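Local coordinates for protein aminotransferase, class I (Staphylococcus aureus, PDB 2O1B) that probably catalyses the pyridoxal-5'-phosphate-dependent transfer of amino groups between amino acids and 2-oxo acids, as in class I aminotransferases such as aspartate transaminase, at residues G336-L341 and Y377-L382; K360-A365 and I394-L399; D67-A72 and F287-D292. All blocks are in the same frame, centred on the assembly; numbering follows the deposited sequence.

Interaction 1 of 3, residues G336-L341 and Y377-L382; sequences GIYVWL and YVRISL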
ATOM      1  N   GLY A 336     -18.947   9.557  15.442  1.00 25.12           N
ATOM      2  CA  GLY A 336     -18.319   8.247  15.307  1.00 25.24           C
ATOM      3  C   GLY A 336     -19.321   7.137  15.539  1.00 25.94           C
ATOM      4  O   GLY A 336     -20.522   7.359  15.460  1.00 25.95           O
ATOM      5  N   ILE A 337     -18.828   5.940  15.832  1.00 25.92           N
ATOM      6  CA  ILE A 337     -19.690   4.771  15.930  1.00 26.22           C
ATOM      7  C   ILE A 337     -19.561   4.030  17.284  1.00 25.88           C
ATOM      8  O   ILE A 337     -20.017   2.899  17.410  1.00 25.54           O
ATOM      9  CB  ILE A 337     -19.442   3.795  14.737  1.00 26.65           C
ATOM     10  CG1 ILE A 337     -18.004   3.257  14.756  1.00 26.33           C
ATOM     11  CG2 ILE A 337     -19.768   4.484  13.378  1.00 26.83           C
ATOM     12  CD1 ILE A 337     -17.766   2.125  13.790  1.00 27.02           C
ATOM     13  N   TYR A 338     -18.954   4.679  18.283  1.00 25.80           N
ATOM     14  CA  TYR A 338     -18.672   4.030  19.573  1.00 25.59           C
ATOM     15  C   TYR A 338     -19.270   4.745  20.789  1.00 25.53           C
ATOM     16  O   TYR A 338     -19.638   5.926  20.715  1.00 25.86           O
ATOM     17  CB  TYR A 338     -17.159   3.886  19.797  1.00 25.64           C
ATOM     18  CG  TYR A 338     -16.347   3.512  18.580  1.00 26.09           C
ATOM     19  CD1 TYR A 338     -16.168   2.175  18.216  1.00 25.76           C
ATOM     20  CD2 TYR A 338     -15.730   4.494  17.804  1.00 26.55           C
ATOM     21  CE1 TYR A 338     -15.408   1.824  17.098  1.00 25.71           C
ATOM     22  CE2 TYR A 338     -14.971   4.153  16.687  1.00 26.35           C
ATOM     23  CZ  TYR A 338     -14.810   2.817  16.344  1.00 26.52           C
ATOM     24  OH  TYR A 338     -14.054   2.477  15.237  1.00 27.99           O
ATOM     25  N   VAL A 339     -19.357   4.025  21.911  1.00 25.09           N
ATOM     26  CA  VAL A 339     -19.498   4.675  23.222  1.00 24.44           C
ATOM     27  C   VAL A 339     -18.268   4.360  24.097  1.00 23.67           C
ATOM     28  O   VAL A 339     -17.776   3.235  24.106  1.00 23.85           O
ATOM     29  CB  VAL A 339     -20.854   4.344  23.915  1.00 25.13           C
ATOM     30  CG1 VAL A 339     -21.003   5.089  25.254  1.00 25.10           C
ATOM     31  CG2 VAL A 339     -22.024   4.713  23.003  1.00 23.94           C
ATOM     32  N   TRP A 340     -17.763   5.386  24.777  1.00 22.59           N
ATOM     33  CA  TRP A 340     -16.556   5.333  25.617  1.00 22.10           C
ATOM     34  C   TRP A 340     -17.075   5.157  27.038  1.00 22.15           C
ATOM     35  O   TRP A 340     -17.658   6.083  27.609  1.00 21.54           O
ATOM     36  CB  TRP A 340     -15.791   6.655  25.423  1.00 21.13           C
ATOM     37  CG  TRP A 340     -14.422   6.869  26.040  1.00 20.61           C
ATOM     38  CD1 TRP A 340     -14.039   7.940  26.795  1.00 19.77           C
ATOM     39  CD2 TRP A 340     -13.248   6.056  25.882  1.00 19.52           C
ATOM     40  NE1 TRP A 340     -12.712   7.844  27.138  1.00 18.72           N
ATOM     41  CE2 TRP A 340     -12.198   6.700  26.584  1.00 20.87           C
ATOM     42  CE3 TRP A 340     -12.976   4.857  25.208  1.00 19.06           C
ATOM     43  CZ2 TRP A 340     -10.911   6.163  26.662  1.00 19.86           C
ATOM     44  CZ3 TRP A 340     -11.685   4.320  25.284  1.00 19.53           C
ATOM     45  CH2 TRP A 340     -10.671   4.970  26.006  1.00 19.33           C
ATOM     46  N   LEU A 341     -16.894   3.943  27.581  1.00 22.39           N
ATOM     47  CA  LEU A 341     -17.484   3.511  28.856  1.00 22.37           C
ATOM     48  C   LEU A 341     -16.418   3.426  29.940  1.00 22.41           C
ATOM     49  O   LEU A 341     -15.353   2.864  29.710  1.00 22.08           O
ATOM     50  CB  LEU A 341     -18.090   2.107  28.684  1.00 22.55           C
ATOM     51  CG  LEU A 341     -19.256   1.490  29.477  1.00 23.34           C
ATOM     52  CD1 LEU A 341     -18.880   0.076  29.895  1.00 21.50           C
ATOM     53  CD2 LEU A 341     -19.739   2.281  30.689  1.00 23.94           C
ATOM     54  N   TYR A 377     -11.182   2.981  30.742  1.00 23.07           N
ATOM     55  CA  TYR A 377     -12.336   2.988  29.854  1.00 22.38           C
ATOM     56  C   TYR A 377     -12.276   1.816  28.897  1.00 22.46           C
ATOM     57  O   TYR A 377     -11.220   1.247  28.669  1.00 21.98           O
ATOM     58  CB  TYR A 377     -12.359   4.232  28.982  1.00 22.26           C
ATOM     59  CG  TYR A 377     -12.622   5.521  29.692  1.00 21.59           C
ATOM     60  CD1 TYR A 377     -13.905   6.057  29.737  1.00 20.18           C
ATOM     61  CD2 TYR A 377     -11.588   6.214  30.315  1.00 21.27           C
ATOM     62  CE1 TYR A 377     -14.157   7.242  30.394  1.00 20.06           C
ATOM     63  CE2 TYR A 377     -11.830   7.407  30.966  1.00 22.23           C
ATOM     64  CZ  TYR A 377     -13.118   7.912  31.002  1.00 21.54           C
ATOM     65  OH  TYR A 377     -13.363   9.108  31.643  1.00 23.14           O
ATOM     66  N   VAL A 378     -13.421   1.496  28.317  1.00 22.51           N
ATOM     67  CA  VAL A 378     -13.488   0.568  27.210  1.00 22.96           C
ATOM     68  C   VAL A 378     -14.290   1.207  26.081  1.00 23.68           C
ATOM     69  O   VAL A 378     -15.164   2.045  26.331  1.00 23.06           O
ATOM     70  CB  VAL A 378     -14.083  -0.804  27.627  1.00 22.85           C
ATOM     71  CG1 VAL A 378     -13.172  -1.490  28.655  1.00 21.90           C
ATOM     72  CG2 VAL A 378     -15.507  -0.646  28.174  1.00 22.31           C
ATOM     73  N   ARG A 379     -13.968   0.819  24.847  1.00 24.55           N
ATOM     74  CA  ARG A 379     -14.663   1.306  23.664  1.00 26.09           C
ATOM     75  C   ARG A 379     -15.677   0.269  23.188  1.00 27.30           C
ATOM     76  O   ARG A 379     -15.366  -0.922  23.058  1.00 27.65           O
ATOM     77  CB  ARG A 379     -13.649   1.605  22.557  1.00 26.03           C
ATOM     78  CG  ARG A 379     -14.178   2.464  21.411  1.00 26.15           C
ATOM     79  CD  ARG A 379     -13.213   2.414  20.220  1.00 25.33           C
ATOM     80  NE  ARG A 379     -13.212   1.091  19.591  1.00 27.15           N
ATOM     81  CZ  ARG A 379     -12.462   0.737  18.545  1.00 28.90           C
ATOM     82  NH1 ARG A 379     -11.637   1.609  17.965  1.00 28.77           N
ATOM     83  NH2 ARG A 379     -12.551  -0.495  18.061  1.00 27.47           N
ATOM     84  N   ILE A 380     -16.887   0.732  22.928  1.00 28.57           N
ATOM     85  CA  ILE A 380     -18.004  -0.146  22.611  1.00 30.37           C
ATOM     86  C   ILE A 380     -18.559   0.253  21.256  1.00 31.46           C
ATOM     87  O   ILE A 380     -19.018   1.384  21.074  1.00 32.05           O
ATOM     88  CB  ILE A 380     -19.091  -0.059  23.702  1.00 30.32           C
ATOM     89  CG1 ILE A 380     -18.598  -0.760  24.983  1.00 30.53           C
ATOM     90  CG2 ILE A 380     -20.417  -0.637  23.208  1.00 30.43           C
ATOM     91  CD1 ILE A 380     -19.523  -0.618  26.172  1.00 30.83           C
ATOM     92  N   SER A 381     -18.486  -0.667  20.301  1.00 32.59           N
ATOM     93  CA  SER A 381     -18.949  -0.396  18.940  1.00 33.55           C
ATOM     94  C   SER A 381     -20.446  -0.609  18.795  1.00 34.39           C
ATOM     95  O   SER A 381     -20.971  -1.662  19.159  1.00 34.03           O
ATOM     96  CB  SER A 381     -18.221  -1.280  17.943  1.00 33.57           C
ATOM     97  OG  SER A 381     -18.740  -1.092  16.631  1.00 34.01           O
ATOM     98  N   LEU A 382     -21.120   0.394  18.245  1.00 35.44           N
ATOM     99  CA  LEU A 382     -22.553   0.311  17.991  1.00 36.88           C
ATOM    100  C   LEU A 382     -22.824  -0.236  16.583  1.00 37.37           C
ATOM    101  O   LEU A 382     -23.947  -0.197  16.096  1.00 37.50           O
ATOM    102  CB  LEU A 382     -23.204   1.683  18.184  1.00 36.94           C
ATOM    103  CG  LEU A 382     -23.092   2.332  19.570  1.00 37.72           C
ATOM    104  CD1 LEU A 382     -23.206   3.848  19.457  1.00 38.64           C
ATOM    105  CD2 LEU A 382     -24.126   1.777  20.534  1.00 36.78           C
TER
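Arg379 runs along the Tyr338 ring and ends flat upon it. Its CB leaves the strand on the same face of the sheet as Tyr338 and Trp340. Arg379 CG lies 3.7 Å from Tyr338 CB. Arg379 CD sits over the ring in a CH-pi contact, 3.7 Å from the Tyr338 centroid. A bend at chi3 (69°) then lays the planar end over the ring. Arg379 NE is 3.4 Å from Tyr338 CE1, and CZ follows above the same side of the ring, near CE1. The guanidinium and ring planes are 15° apart. The opposite face of the Tyr338 ring carries Ile337 CG1. At the tips, Arg379 NH1 is hydrogen-bonded to Asn192 OD1 and Tyr338 OH to Tyr223 OH, two residues of the cofactor pocket. The Tyr338 side chain lies about 4 Å from the bound pyridoxal-5'-phosphate.

The two strands are central and antiparallel in the four-stranded sheet of the small domain, as in fold type I pyridoxal-phosphate enzymes. Val339 and Ile380 exchange both backbone bonds, as do Leu341 and Val378. Leu382 N adds one to Ile337 O, 2.9 Å long.

Trp340 makes a second flat contact. Its five-membered ring forms an offset stack with Tyr377, planes 4° apart and centroids 3.9 Å apart. Tyr377 CB lies over the Trp340 six-membered ring, 3.3 Å from its centroid. Trp340 NE1 is hydrogen-bonded to Tyr167 OH. On the other face of the sheet, the one covered by helices 302-325 and 349-360, Leu341 CD1 meets Ile380 CD1 at 3.8 Å.

Interaction 2 of 3, residues K360-A365 and I394-L399; sequences KSILVA and IRLTEL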
ATOM      1  N   LYS A 360     -19.642 -12.304  30.320  1.00 27.39           N
ATOM      2  CA  LYS A 360     -20.786 -11.757  29.586  1.00 26.99           C
ATOM      3  C   LYS A 360     -20.781 -12.013  28.073  1.00 26.39           C
ATOM      4  O   LYS A 360     -21.726 -11.630  27.376  1.00 26.22           O
ATOM      5  CB  LYS A 360     -20.921 -10.256  29.871  1.00 27.03           C
ATOM      6  CG  LYS A 360     -21.310  -9.947  31.318  1.00 27.35           C
ATOM      7  CD  LYS A 360     -22.761 -10.307  31.575  1.00 28.44           C
ATOM      8  CE  LYS A 360     -23.157 -10.060  33.014  1.00 29.13           C
ATOM      9  NZ  LYS A 360     -24.639 -10.080  33.167  1.00 30.53           N
ATOM     10  N   SER A 361     -19.729 -12.669  27.581  1.00 25.96           N
ATOM     11  CA  SER A 361     -19.529 -12.900  26.136  1.00 25.44           C
ATOM     12  C   SER A 361     -19.687 -11.626  25.300  1.00 25.22           C
ATOM     13  O   SER A 361     -20.245 -11.653  24.202  1.00 25.28           O
ATOM     14  CB  SER A 361     -20.443 -14.017  25.615  1.00 25.43           C
ATOM     15  OG  SER A 361     -20.086 -15.275  26.168  1.00 24.73           O
ATOM     16  N   ILE A 362     -19.201 -10.512  25.846  1.00 25.18           N
ATOM     17  CA  ILE A 362     -19.140  -9.238  25.130  1.00 25.19           C
ATOM     18  C   ILE A 362     -17.683  -8.886  24.864  1.00 25.38           C
ATOM     19  O   ILE A 362     -16.894  -8.715  25.796  1.00 24.96           O
ATOM     20  CB  ILE A 362     -19.817  -8.082  25.919  1.00 24.97           C
ATOM     21  CG1 ILE A 362     -21.313  -8.331  26.074  1.00 24.68           C
ATOM     22  CG2 ILE A 362     -19.583  -6.743  25.224  1.00 25.62           C
ATOM     23  CD1 ILE A 362     -22.015  -7.322  26.961  1.00 25.49           C
ATOM     24  N   LEU A 363     -17.321  -8.794  23.588  1.00 25.63           N
ATOM     25  CA  LEU A 363     -15.978  -8.355  23.241  1.00 26.27           C
ATOM     26  C   LEU A 363     -15.980  -6.839  23.115  1.00 25.70           C
ATOM     27  O   LEU A 363     -16.780  -6.275  22.375  1.00 25.31           O
ATOM     28  CB  LEU A 363     -15.500  -8.981  21.930  1.00 26.46           C
ATOM     29  CG  LEU A 363     -14.052  -9.483  21.797  1.00 27.91           C
ATOM     30  CD1 LEU A 363     -13.560  -9.246  20.357  1.00 27.95           C
ATOM     31  CD2 LEU A 363     -13.077  -8.872  22.800  1.00 27.31           C
ATOM     32  N   VAL A 364     -15.102  -6.180  23.865  1.00 25.37           N
ATOM     33  CA  VAL A 364     -14.971  -4.735  23.743  1.00 25.42           C
ATOM     34  C   VAL A 364     -13.529  -4.407  23.437  1.00 25.66           C
ATOM     35  O   VAL A 364     -12.648  -5.268  23.547  1.00 25.72           O
ATOM     36  CB  VAL A 364     -15.434  -3.965  25.025  1.00 25.14           C
ATOM     37  CG1 VAL A 364     -16.916  -4.212  25.312  1.00 24.98           C
ATOM     38  CG2 VAL A 364     -14.553  -4.304  26.239  1.00 24.57           C
ATOM     39  N   ALA A 365     -13.292  -3.162  23.057  1.00 25.62           N
ATOM     40  CA  ALA A 365     -11.944  -2.675  22.898  1.00 26.06           C
ATOM     41  C   ALA A 365     -11.494  -1.992  24.186  1.00 26.12           C
ATOM     42  O   ALA A 365     -12.098  -1.007  24.612  1.00 26.36           O
ATOM     43  CB  ALA A 365     -11.857  -1.723  21.719  1.00 25.84           C
ATOM     44  N   ILE A 394     -28.703  -4.763  27.882  1.00 32.87           N
ATOM     45  CA  ILE A 394     -29.255  -5.433  29.061  1.00 31.77           C
ATOM     46  C   ILE A 394     -28.199  -6.255  29.798  1.00 31.01           C
ATOM     47  O   ILE A 394     -28.212  -6.318  31.031  1.00 30.64           O
ATOM     48  CB  ILE A 394     -30.479  -6.309  28.705  1.00 31.82           C
ATOM     49  CG1 ILE A 394     -31.566  -5.452  28.046  1.00 31.86           C
ATOM     50  CG2 ILE A 394     -31.045  -6.978  29.957  1.00 31.51           C
ATOM     51  CD1 ILE A 394     -32.817  -6.220  27.612  1.00 32.03           C
ATOM     52  N   ARG A 395     -27.293  -6.875  29.043  1.00 30.07           N
ATOM     53  CA  ARG A 395     -26.156  -7.593  29.627  1.00 29.45           C
ATOM     54  C   ARG A 395     -25.304  -6.656  30.483  1.00 28.73           C
ATOM     55  O   ARG A 395     -24.965  -6.983  31.621  1.00 28.71           O
ATOM     56  CB  ARG A 395     -25.282  -8.236  28.541  1.00 29.29           C
ATOM     57  CG  ARG A 395     -25.871  -9.487  27.909  1.00 28.99           C
ATOM     58  CD  ARG A 395     -24.819 -10.209  27.083  1.00 27.89           C
ATOM     59  NE  ARG A 395     -25.410 -11.227  26.219  1.00 26.49           N
ATOM     60  CZ  ARG A 395     -24.721 -11.978  25.364  1.00 25.64           C
ATOM     61  NH1 ARG A 395     -23.404 -11.841  25.252  1.00 24.15           N
ATOM     62  NH2 ARG A 395     -25.353 -12.868  24.613  1.00 24.73           N
ATOM     63  N   LEU A 396     -24.984  -5.490  29.924  1.00 28.07           N
ATOM     64  CA  LEU A 396     -24.152  -4.482  30.583  1.00 27.69           C
ATOM     65  C   LEU A 396     -24.790  -3.806  31.802  1.00 27.54           C
ATOM     66  O   LEU A 396     -24.108  -3.544  32.796  1.00 27.41           O
ATOM     67  CB  LEU A 396     -23.716  -3.426  29.570  1.00 27.64           C
ATOM     68  CG  LEU A 396     -22.632  -3.899  28.602  1.00 27.63           C
ATOM     69  CD1 LEU A 396     -22.479  -2.916  27.461  1.00 27.90           C
ATOM     70  CD2 LEU A 396     -21.314  -4.078  29.343  1.00 27.87           C
ATOM     71  N   THR A 397     -26.093  -3.530  31.721  1.00 27.39           N
ATOM     72  CA  THR A 397     -26.826  -2.890  32.826  1.00 27.24           C
ATOM     73  C   THR A 397     -26.913  -3.780  34.071  1.00 26.81           C
ATOM     74  O   THR A 397     -27.003  -3.283  35.195  1.00 26.49           O
ATOM     75  CB  THR A 397     -28.244  -2.446  32.402  1.00 27.29           C
ATOM     76  OG1 THR A 397     -28.967  -3.569  31.891  1.00 28.60           O
ATOM     77  CG2 THR A 397     -28.176  -1.374  31.340  1.00 27.89           C
ATOM     78  N   GLU A 398     -26.885  -5.095  33.861  1.00 26.46           N
ATOM     79  CA  GLU A 398     -26.810  -6.069  34.949  1.00 26.33           C
ATOM     80  C   GLU A 398     -25.569  -5.838  35.824  1.00 25.84           C
ATOM     81  O   GLU A 398     -25.532  -6.249  36.987  1.00 25.95           O
ATOM     82  CB  GLU A 398     -26.814  -7.491  34.374  1.00 26.32           C
ATOM     83  CG  GLU A 398     -27.101  -8.606  35.382  1.00 28.16           C
ATOM     84  CD  GLU A 398     -25.847  -9.160  36.070  1.00 29.60           C
ATOM     85  OE1 GLU A 398     -24.721  -8.889  35.603  1.00 31.63           O
ATOM     86  OE2 GLU A 398     -25.990  -9.878  37.075  1.00 29.36           O
ATOM     87  N   LEU A 399     -24.569  -5.162  35.264  1.00 25.31           N
ATOM     88  CA  LEU A 399     -23.299  -4.934  35.952  1.00 25.07           C
ATOM     89  C   LEU A 399     -23.269  -3.627  36.743  1.00 25.18           C
ATOM     90  O   LEU A 399     -22.221  -3.233  37.257  1.00 25.08           O
ATOM     91  CB  LEU A 399     -22.137  -4.985  34.954  1.00 24.93           C
ATOM     92  CG  LEU A 399     -21.990  -6.264  34.120  1.00 24.36           C
ATOM     93  CD1 LEU A 399     -20.954  -6.060  33.023  1.00 23.53           C
ATOM     94  CD2 LEU A 399     -21.631  -7.452  35.014  1.00 24.32           C
TER
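Ile362 lays its CD1 methyl alongside the root of Arg395, with Ile362 CD1 3.7 Å from Arg395 CB. The two side chains run antiparallel alongside one another. The same methyl, Ile362 CD1, reaches Leu396 CG at 3.8 Å, where the side chains cross at a slant. Ile362 CD1 therefore sits against two successive residues of the helix.

Arg395 runs alongside Ile362 and heads for the backbone beyond it. Its chain is extended from CG to NE, which carries the guanidinium to the turn at Lys360 and Ser361. Arg395 NH1 is 2.7 Å from Lys360 O, but the bond is bent to 124° and weak. Ser361 O lies near the guanidinium plane at its edge. The firmer partners of this buried cation are Glu391, in a salt bridge with Arg395 NH2, and Pro48 O, which accepts a hydrogen bond from the same nitrogen.

In the fold, helix 388-397 of the small domain packs here on the turn between helix 349-360 and strand 362-363. Helix 349-360 ends at this point. Ser361, with positive phi, turns the chain into the strand, which pairs in parallel with strand 50-51. Leu396 also touches Leu356 of the first helix and Ile380 of the neighbouring sheet.

Lys360 runs the other way, out toward the end of helix 388-397. A bend at chi2 (-73°) precedes a straight run to NZ. Lys360 CE packs 3.6 Å from Leu399 CD2. Lys360 NZ then forms a salt bridge with Glu398 OE1 at 2.7 Å, approaching from above the carboxylate plane. A weak bond from Lys360 NZ to Arg395 O is longer, 3.5 Å. Glu398 is exposed, whereas Leu399 is buried.

Interaction 3 of 3, residues D67-A72 and F287-D292; sequences DHFQKA and FGALQD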
ATOM      1  N   ASP A  67     -22.602  -2.231  -8.514  1.00 23.44           N
ATOM      2  CA  ASP A  67     -22.891  -2.352  -9.966  1.00 23.98           C
ATOM      3  C   ASP A  67     -21.857  -1.650 -10.840  1.00 24.33           C
ATOM      4  O   ASP A  67     -21.444  -2.176 -11.872  1.00 23.78           O
ATOM      5  CB  ASP A  67     -24.265  -1.786 -10.336  1.00 24.68           C
ATOM      6  CG  ASP A  67     -25.395  -2.449  -9.595  1.00 26.12           C
ATOM      7  OD1 ASP A  67     -26.464  -1.796  -9.446  1.00 27.81           O
ATOM      8  OD2 ASP A  67     -25.226  -3.617  -9.172  1.00 27.15           O
ATOM      9  N   HIS A  68     -21.454  -0.451 -10.432  1.00 24.86           N
ATOM     10  CA  HIS A  68     -20.452   0.300 -11.176  1.00 25.93           C
ATOM     11  C   HIS A  68     -19.041  -0.272 -11.093  1.00 25.02           C
ATOM     12  O   HIS A  68     -18.285  -0.184 -12.059  1.00 24.92           O
ATOM     13  CB  HIS A  68     -20.496   1.786 -10.819  1.00 26.75           C
ATOM     14  CG  HIS A  68     -21.477   2.543 -11.657  1.00 30.65           C
ATOM     15  ND1 HIS A  68     -21.091   3.385 -12.676  1.00 33.43           N
ATOM     16  CD2 HIS A  68     -22.834   2.509 -11.689  1.00 33.31           C
ATOM     17  CE1 HIS A  68     -22.167   3.872 -13.271  1.00 34.90           C
ATOM     18  NE2 HIS A  68     -23.238   3.350 -12.696  1.00 33.76           N
ATOM     19  N   PHE A  69     -18.693  -0.871  -9.957  1.00 24.40           N
ATOM     20  CA  PHE A  69     -17.434  -1.622  -9.851  1.00 23.41           C
ATOM     21  C   PHE A  69     -17.456  -2.823 -10.821  1.00 23.28           C
ATOM     22  O   PHE A  69     -16.533  -3.006 -11.608  1.00 23.69           O
ATOM     23  CB  PHE A  69     -17.219  -2.073  -8.405  1.00 23.93           C
ATOM     24  CG  PHE A  69     -15.765  -2.299  -8.019  1.00 22.12           C
ATOM     25  CD1 PHE A  69     -15.330  -1.971  -6.742  1.00 22.53           C
ATOM     26  CD2 PHE A  69     -14.849  -2.845  -8.912  1.00 23.59           C
ATOM     27  CE1 PHE A  69     -14.018  -2.180  -6.363  1.00 22.22           C
ATOM     28  CE2 PHE A  69     -13.524  -3.070  -8.541  1.00 21.77           C
ATOM     29  CZ  PHE A  69     -13.110  -2.730  -7.265  1.00 23.68           C
ATOM     30  N   GLN A  70     -18.523  -3.616 -10.789  1.00 22.58           N
ATOM     31  CA  GLN A  70     -18.683  -4.751 -11.682  1.00 22.93           C
ATOM     32  C   GLN A  70     -18.458  -4.357 -13.145  1.00 23.12           C
ATOM     33  O   GLN A  70     -17.761  -5.058 -13.880  1.00 22.79           O
ATOM     34  CB  GLN A  70     -20.063  -5.412 -11.490  1.00 22.36           C
ATOM     35  CG  GLN A  70     -20.156  -6.138 -10.141  1.00 22.45           C
ATOM     36  CD  GLN A  70     -21.516  -6.733  -9.824  1.00 23.27           C
ATOM     37  OE1 GLN A  70     -21.604  -7.681  -9.039  1.00 23.37           O
ATOM     38  NE2 GLN A  70     -22.581  -6.178 -10.410  1.00 23.14           N
ATOM     39  N   LYS A  71     -19.034  -3.224 -13.537  1.00 23.62           N
ATOM     40  CA  LYS A  71     -18.909  -2.719 -14.900  1.00 24.52           C
ATOM     41  C   LYS A  71     -17.506  -2.231 -15.209  1.00 24.11           C
ATOM     42  O   LYS A  71     -16.986  -2.501 -16.297  1.00 24.04           O
ATOM     43  CB  LYS A  71     -19.946  -1.630 -15.178  1.00 24.91           C
ATOM     44  CG  LYS A  71     -21.342  -2.197 -15.303  1.00 27.96           C
ATOM     45  CD  LYS A  71     -22.337  -1.198 -15.864  1.00 31.91           C
ATOM     46  CE  LYS A  71     -23.648  -1.882 -16.237  1.00 32.75           C
ATOM     47  NZ  LYS A  71     -23.549  -2.712 -17.487  1.00 35.72           N
ATOM     48  N   ALA A  72     -16.897  -1.536 -14.246  1.00 24.13           N
ATOM     49  CA  ALA A  72     -15.528  -1.016 -14.362  1.00 24.11           C
ATOM     50  C   ALA A  72     -14.460  -2.084 -14.577  1.00 24.36           C
ATOM     51  O   ALA A  72     -13.342  -1.766 -14.986  1.00 25.17           O
ATOM     52  CB  ALA A  72     -15.176  -0.168 -13.140  1.00 23.75           C
ATOM     53  N   PHE A 287      -5.850   0.727  -8.592  1.00 24.61           N
ATOM     54  CA  PHE A 287      -6.717  -0.045  -9.479  1.00 24.27           C
ATOM     55  C   PHE A 287      -7.773   0.862 -10.102  1.00 23.76           C
ATOM     56  O   PHE A 287      -8.529   1.511  -9.390  1.00 24.12           O
ATOM     57  CB  PHE A 287      -7.360  -1.174  -8.662  1.00 24.52           C
ATOM     58  CG  PHE A 287      -8.114  -2.203  -9.480  1.00 24.94           C
ATOM     59  CD1 PHE A 287      -7.824  -2.429 -10.828  1.00 24.48           C
ATOM     60  CD2 PHE A 287      -9.091  -2.995  -8.862  1.00 24.74           C
ATOM     61  CE1 PHE A 287      -8.523  -3.402 -11.563  1.00 24.64           C
ATOM     62  CE2 PHE A 287      -9.792  -3.974  -9.592  1.00 24.11           C
ATOM     63  CZ  PHE A 287      -9.501  -4.177 -10.940  1.00 24.34           C
ATOM     64  N   GLY A 288      -7.800   0.925 -11.430  1.00 23.07           N
ATOM     65  CA  GLY A 288      -8.736   1.793 -12.131  1.00 22.80           C
ATOM     66  C   GLY A 288     -10.198   1.541 -11.782  1.00 22.62           C
ATOM     67  O   GLY A 288     -10.962   2.483 -11.599  1.00 22.37           O
ATOM     68  N   ALA A 289     -10.588   0.271 -11.709  1.00 23.01           N
ATOM     69  CA  ALA A 289     -11.975  -0.099 -11.374  1.00 23.06           C
ATOM     70  C   ALA A 289     -12.350   0.307  -9.937  1.00 23.15           C
ATOM     71  O   ALA A 289     -13.487   0.707  -9.676  1.00 23.33           O
ATOM     72  CB  ALA A 289     -12.199  -1.575 -11.591  1.00 22.86           C
ATOM     73  N   LEU A 290     -11.395   0.210  -9.012  1.00 23.33           N
ATOM     74  CA  LEU A 290     -11.588   0.727  -7.655  1.00 23.01           C
ATOM     75  C   LEU A 290     -11.752   2.243  -7.679  1.00 23.27           C
ATOM     76  O   LEU A 290     -12.575   2.807  -6.947  1.00 23.27           O
ATOM     77  CB  LEU A 290     -10.439   0.312  -6.725  1.00 22.93           C
ATOM     78  CG  LEU A 290     -10.481   0.831  -5.277  1.00 23.13           C
ATOM     79  CD1 LEU A 290     -11.790   0.456  -4.547  1.00 23.08           C
ATOM     80  CD2 LEU A 290      -9.248   0.365  -4.472  1.00 21.69           C
ATOM     81  N   GLN A 291     -10.978   2.915  -8.527  1.00 23.79           N
ATOM     82  CA  GLN A 291     -11.133   4.369  -8.676  1.00 23.61           C
ATOM     83  C   GLN A 291     -12.537   4.748  -9.164  1.00 23.27           C
ATOM     84  O   GLN A 291     -13.146   5.685  -8.643  1.00 24.21           O
ATOM     85  CB  GLN A 291     -10.072   4.940  -9.620  1.00 23.88           C
ATOM     86  CG  GLN A 291      -8.634   4.918  -9.091  1.00 25.20           C
ATOM     87  CD  GLN A 291      -7.718   5.734  -9.969  1.00 25.65           C
ATOM     88  OE1 GLN A 291      -7.934   6.936 -10.144  1.00 28.32           O
ATOM     89  NE2 GLN A 291      -6.702   5.092 -10.542  1.00 24.87           N
ATOM     90  N   ASP A 292     -13.056   4.017 -10.149  1.00 22.70           N
ATOM     91  CA  ASP A 292     -14.394   4.283 -10.696  1.00 22.23           C
ATOM     92  C   ASP A 292     -15.519   4.083  -9.664  1.00 22.47           C
ATOM     93  O   ASP A 292     -16.460   4.887  -9.592  1.00 22.62           O
ATOM     94  CB  ASP A 292     -14.647   3.412 -11.948  1.00 22.17           C
ATOM     95  CG  ASP A 292     -13.787   3.842 -13.144  1.00 21.52           C
ATOM     96  OD1 ASP A 292     -13.085   4.870 -13.015  1.00 21.59           O
ATOM     97  OD2 ASP A 292     -13.793   3.162 -14.198  1.00 21.14           O
TER
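The Phe69 ring lies flat against the backbone of the facing helix at Ala289. Ala289 O stands over the centre of the Phe69 ring, 3.8 Å above its plane. Phe69 CE2 meets Ala289 CB at 3.6 Å. The far rim of the ring touches Leu290, with Phe69 CE1 3.9 Å from Leu290 CD1. CG of Phe69 is anti to its own backbone N (chi1 -154°), and this swings the ring across to helix 288-300.

Phe287, at the N-cap position of that helix, meets Phe69 at its edge. Phe287 CE2 lies near the plane of the Phe69 ring, 4.0 Å from Phe69 CE2. One face of the Phe287 ring is covered by Ala289 CB.

Helix 63-72, near the N-terminus, thus packs on the start of helix 288-300 at the dimer interface. There Phe260 of the second subunit meets the Phe287 ring, and Leu73 of that subunit packs on Phe69.

Between the helices two small residues face each other. Ala72 CB and Ala289 CB are 3.6 Å apart. The axes of the two short helical segments approach to 8.3 Å and run roughly antiparallel, at 151°. The small alanines probably allow this close approach. Asp292 brings its CB and OD2 against the Ala72 methyl, while its OD1 forms a salt bridge with Lys87.

No hydrogen bond crosses between the segments, so the pair is held without directional bonds and rests on apolar surface.

How the interactions relate
Interactions 1 and 2 are neighbours in the C-terminal region, with centres 12 Å apart. They touch through Arg379 N and Ala365 O, 2.6 Å apart in a probable hydrogen bond, and through Val364 packing on Val378. Strand 365-366, which begins within 360-365, is the antiparallel neighbour of strand 377-381. Their segments alternate along the chain. Interaction 3 stands apart, its centre 34 Å from that of interaction 1 and 41 Å from that of interaction 2. The nearest atoms of interactions 1 and 3 are about 19 Å apart. Interaction 1 is the contact at the cofactor. In interaction 3, the Leu290 side chain is about 11 Å from a bound pyridoxal-5'-phosphate.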